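Long-range contact in tyrosinase (Burkholderia thailandensis, PDB 5ZRD), which hydroxylates monophenols to catechols and, as tyrosinases do, oxidises these to o-quinones at a dicopper centre, making catechol derivatives efficiently at acidic pH: residues A[420-425]-A[492-497]. Residues are numbered along the deposited sequence; the frame is centred on the assembly and turned at random.
Sequences SGNSTK and AMPADD
Two loops cross here and grip each other by their backbones at a single beta bridge, with the CA atoms of Asn422 and Pro494 only 4.0 Å apart. One bond lies on each flank of that pair. Ser423 N gives its hydrogen to Met493 O at 2.6 Å, approaching almost along the C=O axis, while Ala495 N reaches Gly421 O at 2.8 Å in the carbonyl plane, a straighter bond with 162° at the hydrogen. Gly421 O also receives a CA-H...O contact from Pro494, and the methyl of Ala495 rests against it. The packed centre is at Ser423 and Met493, both buried. Beside them Asn422 has its CG next to its own backbone N (chi1 -87°), so CB and CG lie against Met493 O, with CB at 3.3 Å. ND2 is steered toward the backbone around Ala492 and spends its hydrogen bond on Ser491 O, just before Ala492.

Gly421, Ala495 and Asp496 form the solvent side. Beyond Ala495, toward Asp496, the two loops meet through water: one water donates to both Gly421 O and Asp496 OD1. A second links Ser423 OG, 2.7 Å away, to Ala495 O. Ser423 holds OG anti to its backbone N (chi1 -175°), where it also accepts from Lys425 N at 3.1 Å, forming an ST turn.

The whole junction lies far from the copper site. It ties the loop between helix 410-415 and strand 426-430 to the one between strands 485-489 and 502-509; Lys425 pairs by backbone with Leu490, and Met493 and Pro494 pack on Tyr459 of strand 456-466.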
ATOM      1  N   SER A 420      57.206 -13.325  11.326  1.00 51.06           N
ATOM      2  CA  SER A 420      57.446 -14.618  12.018  1.00 52.39           C
ATOM      3  C   SER A 420      57.210 -14.472  13.534  1.00 44.19           C
ATOM      4  O   SER A 420      57.728 -13.554  14.160  1.00 38.26           O
ATOM      5  CB  SER A 420      58.847 -15.100  11.764  1.00 54.60           C
ATOM      6  OG  SER A 420      59.746 -14.241  12.453  1.00 52.25           O
ATOM      7  N   GLY A 421      56.436 -15.399  14.101  1.00 44.88           N
ATOM      8  CA  GLY A 421      56.050 -15.394  15.515  1.00 43.35           C
ATOM      9  C   GLY A 421      54.808 -14.562  15.790  1.00 43.76           C
ATOM     10  O   GLY A 421      54.291 -14.586  16.894  1.00 49.04           O
ATOM     11  N   ASN A 422      54.326 -13.804  14.806  1.00 41.91           N
ATOM     12  CA  ASN A 422      53.090 -13.056  14.962  1.00 39.39           C
ATOM     13  C   ASN A 422      51.912 -13.958  14.535  1.00 34.93           C
ATOM     14  O   ASN A 422      52.125 -14.984  13.898  1.00 35.09           O
ATOM     15  CB  ASN A 422      53.186 -11.729  14.218  1.00 39.83           C
ATOM     16  CG  ASN A 422      53.802 -10.616  15.031  1.00 36.55           C
ATOM     17  OD1 ASN A 422      54.543 -10.844  15.981  1.00 45.05           O
ATOM     18  ND2 ASN A 422      53.460  -9.395  14.684  1.00 31.74           N
ATOM     19  N   SER A 423      50.681 -13.650  14.931  1.00 35.33           N
ATOM     20  CA  SER A 423      49.541 -14.621  14.700  1.00 34.24           C
ATOM     21  C   SER A 423      49.156 -14.701  13.220  1.00 34.65           C
ATOM     22  O   SER A 423      49.058 -13.670  12.549  1.00 34.01           O
ATOM     23  CB  SER A 423      48.333 -14.251  15.516  1.00 33.31           C
ATOM     24  OG  SER A 423      47.313 -15.244  15.382  1.00 32.74           O
ATOM     25  N   THR A 424      48.881 -15.909  12.749  1.00 33.73           N
ATOM     26  CA  THR A 424      48.401 -16.136  11.407  1.00 36.18           C
ATOM     27  C   THR A 424      46.867 -16.244  11.385  1.00 41.32           C
ATOM     28  O   THR A 424      46.297 -16.604  10.340  1.00 38.07           O
ATOM     29  CB  THR A 424      48.976 -17.442  10.841  1.00 41.01           C
ATOM     30  OG1 THR A 424      48.411 -18.515  11.597  1.00 36.52           O
ATOM     31  CG2 THR A 424      50.489 -17.494  10.877  1.00 42.22           C
ATOM     32  N   LYS A 425      46.218 -15.959  12.527  1.00 37.96           N
ATOM     33  CA  LYS A 425      44.780 -16.194  12.725  1.00 34.32           C
ATOM     34  C   LYS A 425      43.971 -14.942  12.347  1.00 34.54           C
ATOM     35  O   LYS A 425      44.535 -13.847  12.111  1.00 31.15           O
ATOM     36  CB  LYS A 425      44.477 -16.516  14.190  1.00 33.25           C
ATOM     37  CG  LYS A 425      45.022 -17.835  14.680  1.00 36.60           C
ATOM     38  CD  LYS A 425      44.940 -18.065  16.181  1.00 43.33           C
ATOM     39  CE  LYS A 425      44.713 -19.527  16.503  1.00 47.02           C
ATOM     40  NZ  LYS A 425      44.889 -19.831  17.941  1.00 53.11           N
ATOM     41  N   ALA A 492      49.177  -8.217  13.704  1.00 36.50           N
ATOM     42  CA  ALA A 492      49.908  -7.232  14.471  1.00 40.29           C
ATOM     43  C   ALA A 492      50.383  -7.877  15.781  1.00 40.05           C
ATOM     44  O   ALA A 492      51.234  -7.314  16.412  1.00 40.38           O
ATOM     45  CB  ALA A 492      49.081  -5.989  14.754  1.00 35.90           C
ATOM     46  N   MET A 493      49.876  -9.047  16.179  1.00 43.69           N
ATOM     47  CA  MET A 493      50.216  -9.498  17.523  1.00 41.18           C
ATOM     48  C   MET A 493      51.013 -10.808  17.528  1.00 40.90           C
ATOM     49  O   MET A 493      50.936 -11.642  16.632  1.00 39.34           O
ATOM     50  CB  MET A 493      49.024  -9.571  18.485  1.00 43.71           C
ATOM     51  CG  MET A 493      47.748 -10.202  18.013  1.00 43.02           C
ATOM     52  SD  MET A 493      46.303  -9.655  19.031  1.00 44.75           S
ATOM     53  CE  MET A 493      46.831  -9.991  20.711  1.00 43.04           C
ATOM     54  N   PRO A 494      51.848 -10.949  18.574  1.00 43.81           N
ATOM     55  CA  PRO A 494      52.560 -12.188  18.851  1.00 40.67           C
ATOM     56  C   PRO A 494      51.555 -13.336  18.989  1.00 36.25           C
ATOM     57  O   PRO A 494      50.494 -13.164  19.583  1.00 31.59           O
ATOM     58  CB  PRO A 494      53.287 -11.920  20.178  1.00 44.57           C
ATOM     59  CG  PRO A 494      53.462 -10.425  20.193  1.00 42.52           C
ATOM     60  CD  PRO A 494      52.145  -9.941  19.625  1.00 41.11           C
ATOM     61  N   ALA A 495      51.880 -14.477  18.394  1.00 37.92           N
ATOM     62  CA  ALA A 495      50.916 -15.553  18.248  1.00 37.24           C
ATOM     63  C   ALA A 495      50.414 -16.004  19.624  1.00 39.12           C
ATOM     64  O   ALA A 495      49.224 -16.277  19.800  1.00 42.56           O
ATOM     65  CB  ALA A 495      51.538 -16.680  17.491  1.00 35.84           C
ATOM     66  N   ASP A 496      51.320 -16.067  20.587  1.00 37.01           N
ATOM     67  CA  ASP A 496      51.009 -16.564  21.897  1.00 36.40           C
ATOM     68  C   ASP A 496      50.210 -15.567  22.717  1.00 35.35           C
ATOM     69  O   ASP A 496      49.631 -15.928  23.721  1.00 39.86           O
ATOM     70  CB  ASP A 496      52.276 -17.011  22.621  1.00 41.71           C
ATOM     71  CG  ASP A 496      53.373 -15.918  22.672  1.00 42.25           C
ATOM     72  OD1 ASP A 496      53.964 -15.566  21.607  1.00 42.77           O
ATOM     73  OD2 ASP A 496      53.669 -15.439  23.788  1.00 41.79           O
ATOM     74  N   ASP A 497      50.165 -14.309  22.308  1.00 36.67           N
ATOM     75  CA  ASP A 497      49.361 -13.305  22.999  1.00 36.09           C
ATOM     76  C   ASP A 497      47.856 -13.336  22.651  1.00 36.87           C
ATOM     77  O   ASP A 497      47.048 -12.737  23.371  1.00 37.37           O
ATOM     78  CB  ASP A 497      49.873 -11.904  22.689  1.00 46.31           C
ATOM     79  CG  ASP A 497      51.015 -11.424  23.615  1.00 49.41           C
ATOM     80  OD1 ASP A 497      51.427 -12.095  24.577  1.00 44.39           O
ATOM     81  OD2 ASP A 497      51.474 -10.299  23.338  1.00 57.23           O
TER
HETATM   82  O   HOH W   1      55.680 -15.858  19.090  1.00 55.69           O
HETATM   83  O   HOH W   2      47.737 -16.970  17.440  1.00 31.86           O